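Local structure of endo-1,4-beta-xylanase (Pseudoalteromonas haloplanktis, 1H12) at residues Ile188-Phe191 with Ile195-Leu198; Ser202-Ala207 with Thr234-His239. The protein cleaves internal beta-1,4 linkages of xylan, working as a cold-adapted glycoside hydrolase of family 8. All coordinates share one frame; numbering follows the deposited sequence.

Interaction 1: Ile188-Phe191 with Ile195-Leu198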
loop_
_atom_site.group_PDB
_atom_site.type_symbol
_atom_site.label_atom_id
_atom_site.label_comp_id
_atom_site.label_asym_id
_atom_site.label_seq_id
_atom_site.Cartn_x
_atom_site.Cartn_y
_atom_site.Cartn_z
ATOM N N ILE A 188 -12.665 -10.501 -6.213
ATOM C CA ILE A 188 -12.240 -9.112 -6.174
ATOM C C ILE A 188 -12.262 -8.650 -4.717
ATOM O O ILE A 188 -13.257 -8.802 -3.992
ATOM C CB ILE A 188 -13.141 -8.217 -7.018
ATOM C CG1 ILE A 188 -12.947 -8.599 -8.524
ATOM C CG2 ILE A 188 -12.776 -6.764 -6.830
ATOM C CD1 ILE A 188 -13.841 -7.946 -9.423
ATOM N N ILE A 189 -11.157 -8.031 -4.292
ATOM C CA ILE A 189 -11.061 -7.545 -2.915
ATOM C C ILE A 189 -12.177 -6.582 -2.590
ATOM O O ILE A 189 -12.491 -5.661 -3.342
ATOM C CB ILE A 189 -9.649 -6.957 -2.683
ATOM C CG1 ILE A 189 -9.357 -6.740 -1.207
ATOM C CG2 ILE A 189 -9.404 -5.709 -3.497
ATOM C CD1 ILE A 189 -9.106 -7.984 -0.403
ATOM N N ARG A 190 -12.787 -6.789 -1.430
ATOM C CA ARG A 190 -13.847 -5.932 -0.957
ATOM C C ARG A 190 -13.285 -4.643 -0.332
ATOM O O ARG A 190 -12.255 -4.625 0.302
ATOM C CB ARG A 190 -14.641 -6.664 0.126
ATOM C CG ARG A 190 -15.562 -7.739 -0.410
ATOM C CD ARG A 190 -16.251 -8.481 0.720
ATOM N NE ARG A 190 -17.321 -9.367 0.287
ATOM C CZ ARG A 190 -18.539 -8.994 -0.025
ATOM N NH1 ARG A 190 -18.930 -7.743 0.098
ATOM N NH2 ARG A 190 -19.411 -9.871 -0.494
ATOM N N PHE A 191 -14.098 -3.575 -0.483
ATOM C CA PHE A 191 -13.981 -2.462 0.427
ATOM C C PHE A 191 -14.549 -2.780 1.793
ATOM O O PHE A 191 -13.986 -2.377 2.814
ATOM C CB PHE A 191 -14.662 -1.219 -0.167
ATOM C CG PHE A 191 -14.535 -0.019 0.740
ATOM C CD1 PHE A 191 -13.356 0.646 0.866
ATOM C CD2 PHE A 191 -15.639 0.430 1.455
ATOM C CE1 PHE A 191 -13.259 1.748 1.675
ATOM C CE2 PHE A 191 -15.528 1.499 2.296
ATOM C CZ PHE A 191 -14.354 2.171 2.376
ATOM N N ILE A 195 -20.945 -4.463 2.165
ATOM C CA ILE A 195 -21.406 -3.800 0.954
ATOM C C ILE A 195 -20.947 -4.611 -0.235
ATOM O O ILE A 195 -19.781 -4.992 -0.299
ATOM C CB ILE A 195 -20.853 -2.360 0.825
ATOM C CG1 ILE A 195 -21.070 -1.567 2.095
ATOM C CG2 ILE A 195 -21.461 -1.697 -0.395
ATOM C CD1 ILE A 195 -20.377 -0.211 2.092
ATOM N N ASP A 196 -21.860 -4.951 -1.145
ATOM C CA ASP A 196 -21.503 -5.698 -2.340
ATOM C C ASP A 196 -21.314 -4.783 -3.531
ATOM O O ASP A 196 -21.626 -3.612 -3.505
ATOM C CB ASP A 196 -22.581 -6.766 -2.598
ATOM C CG ASP A 196 -22.611 -7.810 -1.574
ATOM O OD1 ASP A 196 -21.691 -8.014 -0.744
ATOM O OD2 ASP A 196 -23.629 -8.554 -1.541
ATOM N N ASN A 197 -20.722 -5.333 -4.571
ATOM C CA ASN A 197 -20.405 -4.576 -5.796
ATOM C C ASN A 197 -19.574 -3.363 -5.451
ATOM O O ASN A 197 -19.821 -2.272 -5.991
ATOM C CB ASN A 197 -21.634 -4.251 -6.583
ATOM C CG ASN A 197 -21.335 -3.703 -7.952
ATOM O OD1 ASN A 197 -20.284 -4.021 -8.554
ATOM N ND2 ASN A 197 -22.260 -2.936 -8.514
ATOM N N LEU A 198 -18.550 -3.525 -4.626
ATOM C CA LEU A 198 -17.736 -2.375 -4.223
ATOM C C LEU A 198 -16.290 -2.759 -3.957
ATOM O O LEU A 198 -16.025 -3.658 -3.112
ATOM C CB LEU A 198 -18.337 -1.702 -3.005
ATOM C CG LEU A 198 -17.668 -0.411 -2.574
ATOM C CD1 LEU A 198 -17.834 0.638 -3.649
ATOM C CD2 LEU A 198 -18.220 0.059 -1.220
HETATM O O HOH W 1 -15.208 -6.689 -4.049
#
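The side chain of Phe191 runs alongside that of Leu198, the two pointing the same way. Leu198 CD2 lies 3.7 Å from Phe191 CD2 and also touches Phe191 CB, meeting the ring obliquely. A chi1 of -179° puts Phe191 CG opposite the backbone N, which turns the ring onto the leucine branch. Two apolar groups suit this inner part of the turn, where Leu198 is buried. Beside them the backbones join: Phe191 N donates to Leu198 O at 3.3 Å. A water within hydrogen-bonding distance of Ile188 O (2.9 Å) and of Leu198 O (3.3 Å) bridges the segments a little farther along.

The outer end is polar. Arg190, extended from CG to NE, reaches Asp196 with both terminal nitrogens, NH1 at 2.9 Å and NH2 at 3.0 Å from the single oxygen Asp196 OD1. That oxygen lies in the guanidinium plane: NH1 meets it nearly end-on and NH2 from above the carboxylate plane, the two planes being 53° apart. Arg190 NH1 also bonds to Ser192 O, which fixes the guanidinium across the turn. A leucine here would probably leave the Asp196 carboxylate without its positive partner and Ser192 O without this donor, freeing the outer end of the turn to move.

The contact closes a chain reversal just after the two-stranded antiparallel hairpin 184-185/188-189. Arg190 and Asp196 rest on Glu185 of the first strand, while Ile189 packs against Pro143 and Glu147 of helix 143-160.

Interaction 2: Ser202-Ala207 with Thr234-His239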
loop_
_atom_site.group_PDB
_atom_site.type_symbol
_atom_site.label_atom_id
_atom_site.label_comp_id
_atom_site.label_asym_id
_atom_site.label_seq_id
_atom_site.Cartn_x
_atom_site.Cartn_y
_atom_site.Cartn_z
ATOM N N SER A 202 -7.193 1.186 -4.928
ATOM C CA SER A 202 -5.896 1.154 -4.229
ATOM C C SER A 202 -5.589 -0.169 -3.540
ATOM O O SER A 202 -4.449 -0.413 -3.184
ATOM C CB SER A 202 -5.809 2.275 -3.182
ATOM O OG SER A 202 -6.505 1.958 -2.004
ATOM N N TYR A 203 -6.597 -1.012 -3.344
ATOM C CA TYR A 203 -6.396 -2.297 -2.726
ATOM C C TYR A 203 -5.893 -3.360 -3.695
ATOM O O TYR A 203 -5.534 -4.467 -3.304
ATOM C CB TYR A 203 -7.671 -2.808 -2.086
ATOM C CG TYR A 203 -8.249 -2.000 -0.944
ATOM C CD1 TYR A 203 -7.666 -0.805 -0.480
ATOM C CD2 TYR A 203 -9.392 -2.438 -0.294
ATOM C CE1 TYR A 203 -8.220 -0.119 0.577
ATOM C CE2 TYR A 203 -9.955 -1.742 0.750
ATOM C CZ TYR A 203 -9.361 -0.582 1.207
ATOM O OH TYR A 203 -9.905 0.085 2.293
ATOM N N HIS A 204 -5.907 -3.051 -5.001
ATOM C CA HIS A 204 -5.537 -4.006 -6.066
ATOM C C HIS A 204 -4.037 -3.983 -6.302
ATOM O O HIS A 204 -3.495 -3.026 -6.865
ATOM C CB HIS A 204 -6.286 -3.643 -7.322
ATOM C CG HIS A 204 -7.718 -4.032 -7.255
ATOM N ND1 HIS A 204 -8.147 -5.183 -7.852
ATOM C CD2 HIS A 204 -8.768 -3.496 -6.586
ATOM C CE1 HIS A 204 -9.430 -5.315 -7.565
ATOM N NE2 HIS A 204 -9.845 -4.305 -6.791
ATOM N N ILE A 205 -3.375 -5.092 -5.912
ATOM C CA ILE A 205 -1.931 -5.234 -6.115
ATOM C C ILE A 205 -1.755 -6.560 -6.813
ATOM O O ILE A 205 -1.518 -7.595 -6.167
ATOM C CB ILE A 205 -1.147 -5.114 -4.825
ATOM C CG1 ILE A 205 -1.621 -3.888 -4.031
ATOM C CG2 ILE A 205 0.332 -5.059 -5.141
ATOM C CD1 ILE A 205 -1.122 -3.800 -2.701
ATOM N N PRO A 206 -1.876 -6.609 -8.143
ATOM C CA PRO A 206 -2.014 -7.907 -8.804
ATOM C C PRO A 206 -0.834 -8.854 -8.554
ATOM O O PRO A 206 -1.036 -10.037 -8.323
ATOM C CB PRO A 206 -2.206 -7.550 -10.275
ATOM C CG PRO A 206 -2.881 -6.204 -10.216
ATOM C CD PRO A 206 -2.213 -5.485 -9.050
ATOM N N ALA A 207 0.382 -8.322 -8.528
ATOM C CA ALA A 207 1.556 -9.141 -8.321
ATOM C C ALA A 207 1.521 -9.830 -6.983
ATOM O O ALA A 207 2.088 -10.930 -6.845
ATOM C CB ALA A 207 2.815 -8.310 -8.469
ATOM N N THR A 234 -7.720 -6.981 -14.711
ATOM C CA THR A 234 -8.881 -6.604 -15.490
ATOM C C THR A 234 -9.618 -5.445 -14.846
ATOM O O THR A 234 -10.025 -4.496 -15.523
ATOM C CB THR A 234 -9.765 -7.812 -15.718
ATOM O OG1 THR A 234 -9.056 -8.757 -16.482
ATOM C CG2 THR A 234 -11.079 -7.395 -16.470
ATOM N N LEU A 235 -9.793 -5.493 -13.537
ATOM C CA LEU A 235 -10.460 -4.403 -12.828
ATOM C C LEU A 235 -9.694 -3.093 -13.032
ATOM O O LEU A 235 -10.296 -2.058 -13.323
ATOM C CB LEU A 235 -10.604 -4.771 -11.329
ATOM C CG LEU A 235 -11.223 -3.757 -10.375
ATOM C CD1 LEU A 235 -10.329 -2.633 -9.977
ATOM C CD2 LEU A 235 -12.524 -3.234 -10.874
ATOM N N LEU A 236 -8.385 -3.135 -12.825
ATOM C CA LEU A 236 -7.596 -1.935 -13.003
ATOM C C LEU A 236 -7.624 -1.429 -14.432
ATOM O O LEU A 236 -7.759 -0.233 -14.671
ATOM C CB LEU A 236 -6.160 -2.125 -12.508
ATOM C CG LEU A 236 -6.008 -2.229 -10.984
ATOM C CD1 LEU A 236 -4.583 -2.569 -10.647
ATOM C CD2 LEU A 236 -6.479 -0.930 -10.294
ATOM N N LYS A 237 -7.483 -2.324 -15.395
ATOM C CA LYS A 237 -7.593 -1.915 -16.802
ATOM C C LYS A 237 -8.914 -1.263 -17.074
ATOM O O LYS A 237 -8.982 -0.228 -17.742
ATOM C CB LYS A 237 -7.439 -3.155 -17.715
ATOM C CG LYS A 237 -6.154 -3.738 -17.828
ATOM C CD LYS A 237 -6.113 -4.948 -18.853
ATOM C CE LYS A 237 -6.024 -6.245 -18.087
ATOM N NZ LYS A 237 -4.759 -6.284 -17.252
ATOM N N ASN A 238 -9.976 -1.867 -16.601
ATOM C CA ASN A 238 -11.314 -1.314 -16.804
ATOM C C ASN A 238 -11.461 0.038 -16.128
ATOM O O ASN A 238 -12.059 0.958 -16.689
ATOM C CB ASN A 238 -12.370 -2.298 -16.309
ATOM C CG ASN A 238 -12.539 -3.517 -17.191
ATOM O OD1 ASN A 238 -12.098 -3.523 -18.356
ATOM N ND2 ASN A 238 -13.218 -4.556 -16.649
ATOM N N HIS A 239 -10.964 0.148 -14.892
ATOM C CA HIS A 239 -11.034 1.420 -14.185
ATOM C C HIS A 239 -10.295 2.501 -14.940
ATOM O O HIS A 239 -10.813 3.616 -15.104
ATOM C CB HIS A 239 -10.449 1.225 -12.781
ATOM C CG HIS A 239 -10.650 2.403 -11.873
ATOM N ND1 HIS A 239 -11.888 2.847 -11.495
ATOM C CD2 HIS A 239 -9.760 3.234 -11.296
ATOM C CE1 HIS A 239 -11.714 3.909 -10.678
ATOM N NE2 HIS A 239 -10.430 4.175 -10.550
#
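Within the helical barrel, the (alpha/alpha)6 fold of family 8, the chain entering helix 206-215 is packed against the flank of helix 219-243, the next helix along the sequence. The central contact is a CH-pi interaction. Leu235 CD1 stands over one face of the His204 imidazole, 3.7 Å from the ring centroid and only 11° off the normal, and the two side chains cross at about a right angle. With chi1 at 178° the Leu235 side chain swings away from its own N, and its CD1 reaches over the imidazole. Leucine suits the place because its branch offers a compact methyl to a flat face.

Leu236 packs round the root of the histidine side chain: its CD1 is 3.9 Å from His204 CB, and the same methyl meets Pro206 CG at 4.0 Å. Proline fits here at the first turn of helix 206-215, where its lack of an N-H costs no helical bond; Ile205 holds the N-cap position just before it.

Farther out, hydrogen bonds set the imidazole's rotation and provide for its polar atoms in this buried place. His204 ND1 pairs with Ser232 OG, one turn before Leu236 on the helix that supplies both leucines, whereas His204 NE2 pairs with Thr199 OG1 from the preceding loop. With both nitrogens engaged at its rim, the ring presents its face to Leu235, whose CD1 comes within 3.6 Å of His204 NE2.

Interactions 1 and 2 follow in series along the chain, their centres about 13 Å apart, and they touch through the His204 ring. Leu235 lies over one face; on the opposite face Ile189 CG2 comes within 3.6 Å of His204 NE2, while Ile188 CG2 meets the ring edge at His204 CE1, 3.7 Å away, so the imidazole is held between helix 219-243 and strand 188-189. Thr199 ties them further, its OG1 bonding both to Ile189 O and to His204 NE2. Tyr203 adds packing, its CD2 being 3.7 Å from Arg190 O. The residues lining the xylopyranose pocket, Gln327, Gly341, Glu342, Tyr378 and Asn382, belong to neither contact.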